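Local coordinates for protein transcription factor cep-1 (PDB 1T4W) that activates transcription as the worm counterpart of p53, binding the same DNA consensus and promoting apoptosis in response to DNA damage, at residues S17-A22 and C37-Q42; I41-K46 and A131-I136; I60-Y65 and K151-A156; R104-E109 and F120-Y125. One frame throughout, in Å; residues are numbered along the deposited sequence.

Contact 1: residues S17-A22 and C37-Q42; sequences SDMAFA and CLVPIQ
D18 and M19 meet C37 to P40 in a small side-chain packing contact between two sheets, where edge strand 19-23 of one faces the start of strand 39-46 of the other. About 203 Å² is buried, M19 contributing the largest share. Its CG takes the crowded position between the backbone N and the carbonyl carbon (chi1 52°), and a bend at chi3 (72°) turns the terminal methyl in among three residues of the other segment. CE lies 3.8 Å from C37 CB and equally close to V39 CG2, and it comes within 3.2 Å of L38 O, so a backbone carbonyl forms part of its surroundings. The sulfur touches the proline ring instead, with M19 SD 3.8 Å from P40 CD. In the p53-family beta sandwich this places the M19 thioether between the edge strand of one sheet and the start of a strand of the other, with M19 CA 7.5 Å from V39 CA. T33 of strand 29-33 touches both M19 and V39. At the loop end, one carboxylate oxygen of D18 sits beside the cysteine thiol, D18 OD2 being 3.6 Å from C37 SG, while OD1 makes a long, weak ion pair with K34.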
loop_
_atom_site.group_PDB
_atom_site.type_symbol
_atom_site.label_atom_id
_atom_site.label_comp_id
_atom_site.label_asym_id
_atom_site.label_seq_id
_atom_site.Cartn_x
_atom_site.Cartn_y
_atom_site.Cartn_z
ATOM N N SER A 17 -7.382 -17.417 -3.353
ATOM C CA SER A 17 -6.654 -18.175 -2.340
ATOM C C SER A 17 -5.420 -17.399 -1.923
ATOM O O SER A 17 -4.939 -17.552 -0.808
ATOM C CB SER A 17 -6.192 -19.534 -2.886
ATOM O OG SER A 17 -7.289 -20.387 -3.152
ATOM N N ASP A 18 -4.929 -16.558 -2.828
ATOM C CA ASP A 18 -3.705 -15.785 -2.626
ATOM C C ASP A 18 -3.771 -14.463 -1.898
ATOM O O ASP A 18 -2.721 -13.895 -1.581
ATOM C CB ASP A 18 -3.046 -15.506 -3.975
ATOM C CG ASP A 18 -2.743 -16.762 -4.732
ATOM O OD1 ASP A 18 -2.784 -17.843 -4.105
ATOM O OD2 ASP A 18 -2.457 -16.652 -5.941
ATOM N N MET A 19 -4.977 -13.951 -1.681
ATOM C CA MET A 19 -5.141 -12.662 -1.004
ATOM C C MET A 19 -6.565 -12.491 -0.535
ATOM O O MET A 19 -7.473 -13.135 -1.047
ATOM C CB MET A 19 -4.778 -11.522 -1.954
ATOM C CG MET A 19 -5.512 -11.616 -3.293
ATOM S SD MET A 19 -4.796 -10.538 -4.555
ATOM C CE MET A 19 -3.240 -11.428 -4.892
ATOM N N ALA A 20 -6.751 -11.583 0.415
ATOM C CA ALA A 20 -8.056 -11.319 0.999
ATOM C C ALA A 20 -8.023 -9.923 1.610
ATOM O O ALA A 20 -6.984 -9.464 2.096
ATOM C CB ALA A 20 -8.349 -12.347 2.075
ATOM N N PHE A 21 -9.173 -9.267 1.602
ATOM C CA PHE A 21 -9.304 -7.907 2.109
ATOM C C PHE A 21 -10.481 -7.830 3.052
ATOM O O PHE A 21 -11.468 -8.538 2.876
ATOM C CB PHE A 21 -9.506 -6.952 0.922
ATOM C CG PHE A 21 -9.714 -5.517 1.315
ATOM C CD1 PHE A 21 -10.908 -5.106 1.911
ATOM C CD2 PHE A 21 -8.706 -4.578 1.118
ATOM C CE1 PHE A 21 -11.089 -3.782 2.306
ATOM C CE2 PHE A 21 -8.879 -3.252 1.508
ATOM C CZ PHE A 21 -10.071 -2.855 2.105
ATOM N N ALA A 22 -10.380 -6.983 4.068
ATOM C CA ALA A 22 -11.490 -6.823 4.992
ATOM C C ALA A 22 -11.401 -5.454 5.647
ATOM O O ALA A 22 -10.382 -4.755 5.547
ATOM C CB ALA A 22 -11.483 -7.926 6.069
ATOM N N CYS A 37 2.583 -12.325 -5.492
ATOM C CA CYS A 37 1.268 -12.338 -6.143
ATOM C C CYS A 37 0.807 -10.921 -6.449
ATOM O O CYS A 37 1.009 -10.007 -5.640
ATOM C CB CYS A 37 0.215 -13.042 -5.261
ATOM S SG CYS A 37 0.559 -14.823 -5.023
ATOM N N LEU A 38 0.190 -10.754 -7.614
ATOM C CA LEU A 38 -0.300 -9.451 -8.066
ATOM C C LEU A 38 -1.568 -9.057 -7.343
ATOM O O LEU A 38 -2.599 -9.714 -7.479
ATOM C CB LEU A 38 -0.556 -9.471 -9.577
ATOM C CG LEU A 38 0.720 -9.713 -10.395
ATOM C CD1 LEU A 38 0.362 -10.019 -11.847
ATOM C CD2 LEU A 38 1.624 -8.500 -10.293
ATOM N N VAL A 39 -1.485 -8.001 -6.543
ATOM C CA VAL A 39 -2.655 -7.529 -5.820
ATOM C C VAL A 39 -3.195 -6.326 -6.607
ATOM O O VAL A 39 -2.505 -5.328 -6.784
ATOM C CB VAL A 39 -2.318 -7.072 -4.389
ATOM C CG1 VAL A 39 -3.591 -6.642 -3.681
ATOM C CG2 VAL A 39 -1.619 -8.186 -3.619
ATOM N N PRO A 40 -4.442 -6.421 -7.084
ATOM C CA PRO A 40 -5.097 -5.356 -7.858
ATOM C C PRO A 40 -5.590 -4.207 -6.972
ATOM O O PRO A 40 -6.517 -4.364 -6.185
ATOM C CB PRO A 40 -6.239 -6.094 -8.566
ATOM C CG PRO A 40 -6.631 -7.148 -7.546
ATOM C CD PRO A 40 -5.294 -7.630 -6.982
ATOM N N ILE A 41 -4.942 -3.059 -7.101
ATOM C CA ILE A 41 -5.287 -1.877 -6.311
ATOM C C ILE A 41 -6.009 -0.828 -7.164
ATOM O O ILE A 41 -5.736 -0.666 -8.365
ATOM C CB ILE A 41 -4.021 -1.166 -5.739
ATOM C CG1 ILE A 41 -3.196 -2.125 -4.865
ATOM C CG2 ILE A 41 -4.435 0.129 -4.967
ATOM C CD1 ILE A 41 -3.917 -2.614 -3.586
ATOM N N GLN A 42 -6.944 -0.131 -6.541
ATOM C CA GLN A 42 -7.629 0.962 -7.225
ATOM C C GLN A 42 -7.598 2.155 -6.284
ATOM O O GLN A 42 -8.092 2.061 -5.164
ATOM C CB GLN A 42 -9.088 0.619 -7.512
ATOM C CG GLN A 42 -9.265 -0.573 -8.433
ATOM C CD GLN A 42 -10.634 -0.581 -9.080
ATOM O OE1 GLN A 42 -11.656 -0.460 -8.399
ATOM N NE2 GLN A 42 -10.660 -0.718 -10.404
#

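Contact 2: residues I41-K46 and A131-I136; sequences IQVKWK and ANFDII
The F133 ring receives I41 on one face: I41 CB stands 3.8 Å above the ring plane, offset toward the rim, in a CH-pi contact. V43 CG2 approaches the same ring obliquely, and W45 meets the A131 backbone N obliquely, with W45 CZ3 4.1 Å from A131 CB. F133 CG, between its backbone N and carbonyl carbon (chi1 56°), starts the ring toward I41. The two branches of I41 spread along the partner strand, CG2 to F133 CZ at 3.8 Å and CG1 to I135 CG2 at 3.7 Å. An alanine here would probably cost F133 CZ the CG2 methyl, leave I135 CG2 without CG1 and CD1, and open a gap between these side chains. The frame is an antiparallel pair in the four-stranded sheet of the p53-type sandwich, with I41–F133 and V43–A131 as hydrogen-bonded pairs; V43 N to A131 O is nearly straight at 178°. On the opposite face the amides of Q42 and N132 lie side by side, their planes 20° apart, and N132 OD1 accepts a bond from Q130 NE2. The chemistry divides by face: hydrocarbon and aromatic groups pack toward L58 and I60 of the other sheet, while the partly exposed amides lie outside.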
loop_
_atom_site.group_PDB
_atom_site.type_symbol
_atom_site.label_atom_id
_atom_site.label_comp_id
_atom_site.label_asym_id
_atom_site.label_seq_id
_atom_site.Cartn_x
_atom_site.Cartn_y
_atom_site.Cartn_z
ATOM N N ILE A 41 -4.942 -3.059 -7.101
ATOM C CA ILE A 41 -5.287 -1.877 -6.311
ATOM C C ILE A 41 -6.009 -0.828 -7.164
ATOM O O ILE A 41 -5.736 -0.666 -8.365
ATOM C CB ILE A 41 -4.021 -1.166 -5.739
ATOM C CG1 ILE A 41 -3.196 -2.125 -4.865
ATOM C CG2 ILE A 41 -4.435 0.129 -4.967
ATOM C CD1 ILE A 41 -3.917 -2.614 -3.586
ATOM N N GLN A 42 -6.944 -0.131 -6.541
ATOM C CA GLN A 42 -7.629 0.962 -7.225
ATOM C C GLN A 42 -7.598 2.155 -6.284
ATOM O O GLN A 42 -8.092 2.061 -5.164
ATOM C CB GLN A 42 -9.088 0.619 -7.512
ATOM C CG GLN A 42 -9.265 -0.573 -8.433
ATOM C CD GLN A 42 -10.634 -0.581 -9.080
ATOM O OE1 GLN A 42 -11.656 -0.460 -8.399
ATOM N NE2 GLN A 42 -10.660 -0.718 -10.404
ATOM N N VAL A 43 -6.994 3.255 -6.717
ATOM C CA VAL A 43 -6.963 4.465 -5.892
ATOM C C VAL A 43 -7.953 5.459 -6.525
ATOM O O VAL A 43 -7.873 5.737 -7.715
ATOM C CB VAL A 43 -5.546 5.100 -5.849
ATOM C CG1 VAL A 43 -5.578 6.416 -5.021
ATOM C CG2 VAL A 43 -4.538 4.097 -5.223
ATOM N N LYS A 44 -8.888 5.978 -5.736
ATOM C CA LYS A 44 -9.875 6.907 -6.271
ATOM C C LYS A 44 -9.905 8.183 -5.449
ATOM O O LYS A 44 -9.584 8.175 -4.254
ATOM C CB LYS A 44 -11.274 6.258 -6.262
ATOM C CG LYS A 44 -11.431 5.064 -7.217
ATOM C CD LYS A 44 -12.780 4.387 -6.994
ATOM C CE LYS A 44 -13.063 3.288 -8.031
ATOM N NZ LYS A 44 -14.433 2.691 -7.844
ATOM N N TRP A 45 -10.277 9.288 -6.084
ATOM C CA TRP A 45 -10.369 10.545 -5.360
ATOM C C TRP A 45 -11.316 11.540 -6.015
ATOM O O TRP A 45 -11.684 11.395 -7.177
ATOM C CB TRP A 45 -8.980 11.198 -5.201
ATOM C CG TRP A 45 -8.249 11.489 -6.495
ATOM C CD1 TRP A 45 -8.321 12.635 -7.248
ATOM C CD2 TRP A 45 -7.386 10.595 -7.214
ATOM N NE1 TRP A 45 -7.563 12.508 -8.389
ATOM C CE2 TRP A 45 -6.980 11.266 -8.398
ATOM C CE3 TRP A 45 -6.920 9.291 -6.974
ATOM C CZ2 TRP A 45 -6.129 10.677 -9.342
ATOM C CZ3 TRP A 45 -6.074 8.699 -7.911
ATOM C CH2 TRP A 45 -5.684 9.396 -9.087
ATOM N N LYS A 46 -11.721 12.532 -5.229
ATOM C CA LYS A 46 -12.552 13.624 -5.695
ATOM C C LYS A 46 -11.810 14.897 -5.269
ATOM O O LYS A 46 -11.413 15.047 -4.109
ATOM C CB LYS A 46 -13.932 13.609 -5.063
ATOM C CG LYS A 46 -14.813 14.709 -5.640
ATOM C CD LYS A 46 -15.496 15.484 -4.536
ATOM C CE LYS A 46 -16.081 16.794 -5.058
ATOM N NZ LYS A 46 -16.737 17.561 -3.959
ATOM N N ALA A 131 -6.582 5.668 -10.145
ATOM C CA ALA A 131 -5.341 5.077 -10.585
ATOM C C ALA A 131 -5.471 3.600 -10.296
ATOM O O ALA A 131 -5.786 3.208 -9.169
ATOM C CB ALA A 131 -4.151 5.659 -9.829
ATOM N N ASN A 132 -5.227 2.795 -11.319
ATOM C CA ASN A 132 -5.272 1.346 -11.211
ATOM C C ASN A 132 -3.895 0.760 -11.456
ATOM O O ASN A 132 -3.129 1.249 -12.299
ATOM C CB ASN A 132 -6.245 0.767 -12.238
ATOM C CG ASN A 132 -7.656 1.257 -12.026
ATOM O OD1 ASN A 132 -8.126 1.341 -10.896
ATOM N ND2 ASN A 132 -8.347 1.576 -13.113
ATOM N N PHE A 133 -3.568 -0.279 -10.701
ATOM C CA PHE A 133 -2.291 -0.967 -10.868
ATOM C C PHE A 133 -2.238 -2.157 -9.927
ATOM O O PHE A 133 -3.024 -2.255 -8.975
ATOM C CB PHE A 133 -1.107 -0.023 -10.559
ATOM C CG PHE A 133 -1.160 0.595 -9.176
ATOM C CD1 PHE A 133 -0.613 -0.066 -8.070
ATOM C CD2 PHE A 133 -1.801 1.811 -8.972
ATOM C CE1 PHE A 133 -0.707 0.477 -6.771
ATOM C CE2 PHE A 133 -1.906 2.369 -7.675
ATOM C CZ PHE A 133 -1.353 1.692 -6.570
ATOM N N ASP A 134 -1.326 -3.073 -10.209
ATOM C CA ASP A 134 -1.138 -4.187 -9.310
ATOM C C ASP A 134 0.083 -3.885 -8.491
ATOM O O ASP A 134 1.019 -3.252 -8.980
ATOM C CB ASP A 134 -0.860 -5.481 -10.044
ATOM C CG ASP A 134 -2.053 -5.975 -10.795
ATOM O OD1 ASP A 134 -3.167 -5.878 -10.241
ATOM O OD2 ASP A 134 -1.863 -6.461 -11.924
ATOM N N ILE A 135 0.063 -4.297 -7.237
ATOM C CA ILE A 135 1.255 -4.168 -6.423
ATOM C C ILE A 135 1.663 -5.607 -6.101
ATOM O O ILE A 135 0.804 -6.487 -5.951
ATOM C CB ILE A 135 1.000 -3.386 -5.128
ATOM C CG1 ILE A 135 2.295 -3.306 -4.320
ATOM C CG2 ILE A 135 -0.114 -4.038 -4.342
ATOM C CD1 ILE A 135 2.284 -2.233 -3.228
ATOM N N ILE A 136 2.966 -5.869 -6.031
ATOM C CA ILE A 136 3.419 -7.218 -5.719
ATOM C C ILE A 136 4.541 -7.126 -4.678
ATOM O O ILE A 136 5.440 -6.292 -4.802
ATOM C CB ILE A 136 3.865 -7.961 -7.026
ATOM C CG1 ILE A 136 4.315 -9.381 -6.686
ATOM C CG2 ILE A 136 5.023 -7.210 -7.715
ATOM C CD1 ILE A 136 4.728 -10.179 -7.908
#

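Contact 3: residues I60-Y65 and K151-A156; sequences IRFVKY and KTMCLA
I60 and L155 lie side by side at one end of an antiparallel strand pair, I60 CG2 being 3.9 Å from L155 CD1, within the seven-stranded sheet of the p53-type sandwich. R61 opens the hydrogen-bonded register with A156, its N reaching A156 O at 2.9 Å. Its guanidinium lies with its centre over V63 CG1 and is held by a salt bridge to D81 and bonds to the carbonyls of N77 and I75. F62 points to the other side, its CG anti to the backbone N (chi1 -170°), which starts the ring toward the partner strand; L155 CA lies at the ring edge, and F62 CZ is 3.6 Å from M153 CB. M153 SD completes an oblique Met-aromatic contact, 4.8 Å from the F62 ring centroid. The M153 side chain lies about 9 Å from the bound zinc ion, near the site but not touching the metal. V63 pairs with C154 through two backbone bonds, and V63 CG2 rests on C154 CB. At K64 the aliphatic chain crosses that of K151, although K64 NZ and K151 NZ, like charges, are 4.8 Å apart; K64 NZ bonds to the carbonyl of D81, and K151 NZ forms a long, weak ion pair with D148. Y65 has its hydroxyl bonded to K173 O, C154 CB at its ring edge, and T152 CB over one ring face, 3.9 Å from the Y65 ring centroid.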
loop_
_atom_site.group_PDB
_atom_site.type_symbol
_atom_site.label_atom_id
_atom_site.label_comp_id
_atom_site.label_asym_id
_atom_site.label_seq_id
_atom_site.Cartn_x
_atom_site.Cartn_y
_atom_site.Cartn_z
ATOM N N ILE A 60 3.392 6.258 -3.918
ATOM C CA ILE A 60 3.023 5.002 -3.268
ATOM C C ILE A 60 4.193 4.540 -2.388
ATOM O O ILE A 60 5.310 4.392 -2.869
ATOM C CB ILE A 60 2.741 3.903 -4.311
ATOM C CG1 ILE A 60 1.647 4.370 -5.277
ATOM C CG2 ILE A 60 2.320 2.607 -3.597
ATOM C CD1 ILE A 60 1.649 3.618 -6.597
ATOM N N ARG A 61 3.917 4.321 -1.109
ATOM C CA ARG A 61 4.926 3.888 -0.153
ATOM C C ARG A 61 4.465 2.658 0.614
ATOM O O ARG A 61 3.268 2.374 0.720
ATOM C CB ARG A 61 5.213 4.995 0.869
ATOM C CG ARG A 61 5.920 6.257 0.325
ATOM C CD ARG A 61 6.478 7.069 1.531
ATOM N NE ARG A 61 7.565 6.337 2.174
ATOM C CZ ARG A 61 8.046 6.586 3.385
ATOM N NH1 ARG A 61 9.044 5.847 3.854
ATOM N NH2 ARG A 61 7.523 7.555 4.137
ATOM N N PHE A 62 5.431 1.929 1.155
ATOM C CA PHE A 62 5.119 0.761 1.945
ATOM C C PHE A 62 6.030 0.876 3.164
ATOM O O PHE A 62 7.252 0.650 3.100
ATOM C CB PHE A 62 5.344 -0.523 1.144
ATOM C CG PHE A 62 4.818 -1.760 1.836
ATOM C CD1 PHE A 62 3.466 -1.844 2.198
ATOM C CD2 PHE A 62 5.670 -2.833 2.129
ATOM C CE1 PHE A 62 2.957 -2.972 2.841
ATOM C CE2 PHE A 62 5.183 -3.980 2.775
ATOM C CZ PHE A 62 3.820 -4.056 3.134
ATOM N N VAL A 63 5.404 1.247 4.276
ATOM C CA VAL A 63 6.104 1.511 5.527
ATOM C C VAL A 63 5.650 0.674 6.720
ATOM O O VAL A 63 4.648 -0.054 6.656
ATOM C CB VAL A 63 5.929 3.007 5.914
ATOM C CG1 VAL A 63 6.212 3.883 4.696
ATOM C CG2 VAL A 63 4.498 3.275 6.441
ATOM N N LYS A 64 6.399 0.788 7.813
ATOM C CA LYS A 64 6.064 0.075 9.043
ATOM C C LYS A 64 5.905 1.082 10.168
ATOM O O LYS A 64 6.503 2.153 10.139
ATOM C CB LYS A 64 7.148 -0.954 9.404
ATOM C CG LYS A 64 8.492 -0.380 9.795
ATOM C CD LYS A 64 9.520 -1.502 9.904
ATOM C CE LYS A 64 10.905 -0.985 10.255
ATOM N NZ LYS A 64 11.411 0.002 9.266
ATOM N N TYR A 65 5.094 0.734 11.156
ATOM C CA TYR A 65 4.862 1.623 12.272
ATOM C C TYR A 65 4.427 0.781 13.462
ATOM O O TYR A 65 4.169 -0.416 13.327
ATOM C CB TYR A 65 3.773 2.642 11.903
ATOM C CG TYR A 65 2.363 2.085 11.773
ATOM C CD1 TYR A 65 1.574 1.840 12.906
ATOM C CD2 TYR A 65 1.824 1.785 10.523
ATOM C CE1 TYR A 65 0.277 1.301 12.793
ATOM C CE2 TYR A 65 0.535 1.247 10.393
ATOM C CZ TYR A 65 -0.236 1.006 11.531
ATOM O OH TYR A 65 -1.510 0.469 11.404
ATOM N N LYS A 151 5.851 -4.957 14.255
ATOM C CA LYS A 151 5.412 -3.674 13.739
ATOM C C LYS A 151 4.320 -3.950 12.704
ATOM O O LYS A 151 4.155 -5.074 12.241
ATOM C CB LYS A 151 6.592 -2.933 13.113
ATOM C CG LYS A 151 7.702 -2.647 14.119
ATOM C CD LYS A 151 8.853 -1.878 13.508
ATOM C CE LYS A 151 9.965 -1.670 14.523
ATOM N NZ LYS A 151 11.167 -1.034 13.905
ATOM N N THR A 152 3.555 -2.930 12.362
ATOM C CA THR A 152 2.492 -3.082 11.388
ATOM C C THR A 152 2.962 -2.509 10.048
ATOM O O THR A 152 3.522 -1.408 10.002
ATOM C CB THR A 152 1.252 -2.332 11.868
ATOM O OG1 THR A 152 0.911 -2.802 13.173
ATOM C CG2 THR A 152 0.067 -2.552 10.925
ATOM N N MET A 153 2.774 -3.261 8.966
ATOM C CA MET A 153 3.163 -2.768 7.636
ATOM C C MET A 153 1.950 -2.027 7.090
ATOM O O MET A 153 0.821 -2.468 7.290
ATOM C CB MET A 153 3.540 -3.916 6.720
ATOM C CG MET A 153 4.719 -4.700 7.225
ATOM S SD MET A 153 5.185 -5.956 6.038
ATOM C CE MET A 153 6.583 -6.687 6.862
ATOM N N CYS A 154 2.201 -0.930 6.381
ATOM C CA CYS A 154 1.154 -0.049 5.870
ATOM C C CYS A 154 1.378 0.424 4.423
ATOM O O CYS A 154 2.474 0.889 4.082
ATOM C CB CYS A 154 1.083 1.174 6.791
ATOM S SG CYS A 154 -0.132 2.416 6.310
ATOM N N LEU A 155 0.363 0.277 3.571
ATOM C CA LEU A 155 0.464 0.715 2.167
ATOM C C LEU A 155 -0.214 2.081 2.126
ATOM O O LEU A 155 -1.437 2.184 2.348
ATOM C CB LEU A 155 -0.284 -0.248 1.224
ATOM C CG LEU A 155 -0.253 0.166 -0.264
ATOM C CD1 LEU A 155 1.205 0.208 -0.724
ATOM C CD2 LEU A 155 -1.053 -0.819 -1.130
ATOM N N ALA A 156 0.573 3.119 1.854
ATOM C CA ALA A 156 0.064 4.495 1.827
ATOM C C ALA A 156 0.270 5.182 0.485
ATOM O O ALA A 156 1.301 4.978 -0.168
ATOM C CB ALA A 156 0.760 5.336 2.939
#

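Contact 4: residues R104-E109 and F120-Y125; sequences RNSEHE and FTLIMY
E109 O accepts a hydrogen bond of 2.7 Å from I123 N, and a bridging water joins E109 N to I123 O, so the end of the loop is stitched to strand 119-123 both directly and through solvent. H108 carries the side-chain contact. M124 crosses its imidazole obliquely, with M124 CG 3.6 Å above the plane over the ring centre and M124 SD 3.6 Å from H108 NE2. E107 CG covers the opposite face, offset toward the rim. Y125 comes to the edge instead, with Y125 CE2 3.6 Å from H108 CE1 and the two ring planes 52° apart. A bond from H108 NE2 to the carbonyl of Q130 helps to set the rotation of the ring; a second water links NE2 weakly to Y125 OH. At H108 an alanine would probably leave M124 without the ring it covers, Y125 CE2 without its neighbour and the Q130 carbonyl without this donor. S106 OG, anti to the backbone N (chi1 178°), donates to a lone pair of H108 O at 2.7 Å and also lies 3.9 Å from L122 CD2. L122 itself reaches L58 and I60 in its own sheet and A131 and F133 in the other, while E107 OE2 accepts the N-H of N132. The loop between strands 101-104 and 109-113 is thereby clamped where the chain passes from the four-stranded sheet to the seven-stranded one.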
loop_
_atom_site.group_PDB
_atom_site.type_symbol
_atom_site.label_atom_id
_atom_site.label_comp_id
_atom_site.label_asym_id
_atom_site.label_seq_id
_atom_site.Cartn_x
_atom_site.Cartn_y
_atom_site.Cartn_z
ATOM N N ARG A 104 3.040 -3.155 -11.082
ATOM C CA ARG A 104 2.900 -3.776 -12.395
ATOM C C ARG A 104 1.518 -3.479 -12.976
ATOM O O ARG A 104 0.567 -3.146 -12.245
ATOM C CB ARG A 104 3.092 -5.298 -12.287
ATOM C CG ARG A 104 4.435 -5.737 -11.683
ATOM C CD ARG A 104 5.611 -5.430 -12.608
ATOM N NE ARG A 104 5.553 -6.198 -13.854
ATOM C CZ ARG A 104 5.986 -7.450 -13.991
ATOM N NH1 ARG A 104 6.517 -8.093 -12.960
ATOM N NH2 ARG A 104 5.887 -8.062 -15.163
ATOM N N ASN A 105 1.414 -3.627 -14.290
ATOM C CA ASN A 105 0.169 -3.378 -15.006
ATOM C C ASN A 105 -0.413 -2.043 -14.589
ATOM O O ASN A 105 -1.610 -1.922 -14.353
ATOM C CB ASN A 105 -0.837 -4.502 -14.732
ATOM C CG ASN A 105 -0.312 -5.848 -15.179
ATOM O OD1 ASN A 105 0.081 -6.011 -16.335
ATOM N ND2 ASN A 105 -0.285 -6.816 -14.270
ATOM N N SER A 106 0.447 -1.034 -14.511
ATOM C CA SER A 106 0.003 0.290 -14.121
ATOM C C SER A 106 -0.538 0.995 -15.333
ATOM O O SER A 106 0.143 1.071 -16.380
ATOM C CB SER A 106 1.178 1.113 -13.564
ATOM O OG SER A 106 0.743 2.421 -13.226
ATOM N N GLU A 107 -1.753 1.515 -15.199
ATOM C CA GLU A 107 -2.374 2.240 -16.294
ATOM C C GLU A 107 -1.616 3.566 -16.454
ATOM O O GLU A 107 -1.528 4.105 -17.546
ATOM C CB GLU A 107 -3.858 2.511 -16.001
ATOM C CG GLU A 107 -4.071 3.449 -14.822
ATOM C CD GLU A 107 -5.485 4.013 -14.751
ATOM O OE1 GLU A 107 -6.014 4.451 -15.798
ATOM O OE2 GLU A 107 -6.063 4.033 -13.649
ATOM N N HIS A 108 -1.054 4.071 -15.357
ATOM C CA HIS A 108 -0.304 5.320 -15.378
ATOM C C HIS A 108 1.198 5.152 -15.494
ATOM O O HIS A 108 1.771 4.158 -15.029
ATOM C CB HIS A 108 -0.616 6.134 -14.118
ATOM C CG HIS A 108 -2.017 6.652 -14.077
ATOM N ND1 HIS A 108 -2.506 7.530 -15.017
ATOM C CD2 HIS A 108 -3.031 6.431 -13.205
ATOM C CE1 HIS A 108 -3.758 7.833 -14.724
ATOM N NE2 HIS A 108 -4.100 7.179 -13.628
ATOM N N GLU A 109 1.839 6.133 -16.122
ATOM C CA GLU A 109 3.288 6.120 -16.248
ATOM C C GLU A 109 3.793 6.310 -14.822
ATOM O O GLU A 109 3.144 6.998 -14.034
ATOM C CB GLU A 109 3.752 7.307 -17.104
ATOM C CG GLU A 109 5.238 7.611 -16.994
ATOM C CD GLU A 109 5.633 8.886 -17.737
ATOM O OE1 GLU A 109 4.755 9.550 -18.338
ATOM O OE2 GLU A 109 6.827 9.224 -17.712
ATOM N N PHE A 120 7.066 4.890 -5.380
ATOM C CA PHE A 120 6.766 4.813 -6.800
ATOM C C PHE A 120 5.864 6.016 -7.025
ATOM O O PHE A 120 4.892 6.224 -6.286
ATOM C CB PHE A 120 6.026 3.525 -7.170
ATOM C CG PHE A 120 6.933 2.322 -7.318
ATOM C CD1 PHE A 120 7.321 1.576 -6.205
ATOM C CD2 PHE A 120 7.440 1.975 -8.561
ATOM C CE1 PHE A 120 8.216 0.498 -6.336
ATOM C CE2 PHE A 120 8.336 0.902 -8.705
ATOM C CZ PHE A 120 8.723 0.167 -7.583
ATOM N N THR A 121 6.213 6.837 -8.005
ATOM C CA THR A 121 5.417 8.011 -8.333
ATOM C C THR A 121 4.723 7.853 -9.663
ATOM O O THR A 121 5.366 7.712 -10.720
ATOM C CB THR A 121 6.272 9.291 -8.382
ATOM O OG1 THR A 121 6.865 9.515 -7.098
ATOM C CG2 THR A 121 5.403 10.507 -8.738
ATOM N N LEU A 122 3.402 7.892 -9.622
ATOM C CA LEU A 122 2.622 7.775 -10.837
ATOM C C LEU A 122 2.460 9.164 -11.424
ATOM O O LEU A 122 2.059 10.089 -10.715
ATOM C CB LEU A 122 1.226 7.222 -10.539
ATOM C CG LEU A 122 1.117 5.879 -9.834
ATOM C CD1 LEU A 122 -0.351 5.425 -9.861
ATOM C CD2 LEU A 122 1.997 4.870 -10.510
ATOM N N ILE A 123 2.773 9.314 -12.707
ATOM C CA ILE A 123 2.614 10.609 -13.365
ATOM C C ILE A 123 1.273 10.577 -14.048
ATOM O O ILE A 123 1.023 9.738 -14.913
ATOM C CB ILE A 123 3.708 10.879 -14.424
ATOM C CG1 ILE A 123 5.054 11.133 -13.741
ATOM C CG2 ILE A 123 3.339 12.095 -15.244
ATOM C CD1 ILE A 123 5.701 9.897 -13.131
ATOM N N MET A 124 0.397 11.486 -13.650
ATOM C CA MET A 124 -0.921 11.514 -14.238
ATOM C C MET A 124 -1.206 12.743 -15.071
ATOM O O MET A 124 -0.288 13.424 -15.513
ATOM C CB MET A 124 -1.933 11.335 -13.136
ATOM C CG MET A 124 -1.604 10.019 -12.422
ATOM S SD MET A 124 -2.786 9.549 -11.215
ATOM C CE MET A 124 -2.630 10.947 -10.097
ATOM N N TYR A 125 -2.478 13.031 -15.290
ATOM C CA TYR A 125 -2.831 14.169 -16.119
ATOM C C TYR A 125 -4.011 14.880 -15.498
ATOM O O TYR A 125 -4.768 14.281 -14.723
ATOM C CB TYR A 125 -3.190 13.666 -17.516
ATOM C CG TYR A 125 -4.186 12.536 -17.448
ATOM C CD1 TYR A 125 -5.555 12.788 -17.322
ATOM C CD2 TYR A 125 -3.758 11.209 -17.442
ATOM C CE1 TYR A 125 -6.473 11.744 -17.189
ATOM C CE2 TYR A 125 -4.667 10.156 -17.308
ATOM C CZ TYR A 125 -6.018 10.430 -17.182
ATOM O OH TYR A 125 -6.907 9.392 -17.044
HETATM O O HOH W 1 -7.171 7.540 -14.584
HETATM O O HOH W 2 0.404 8.380 -17.053
#

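In the fold
From the N terminus, contact 1 closes first, a short loop holding strand 29-33 that brings an edge strand of the seven-stranded sheet to the four-stranded one. Contact 2 opens where it ends, sharing I41 and Q42, and spans 84 intervening residues before strand 130-137 returns beside strand 39-46. Contact 3 starts inside that span and finishes beyond it, so contacts 2 and 3 cross: one lies in each sheet of the sandwich, and they meet in the core where F133 and I135 pack on I60 and L155. Contact 4 is nested inside both loops, its loop bonded to strand 130-137 and its strand to strand 57-65.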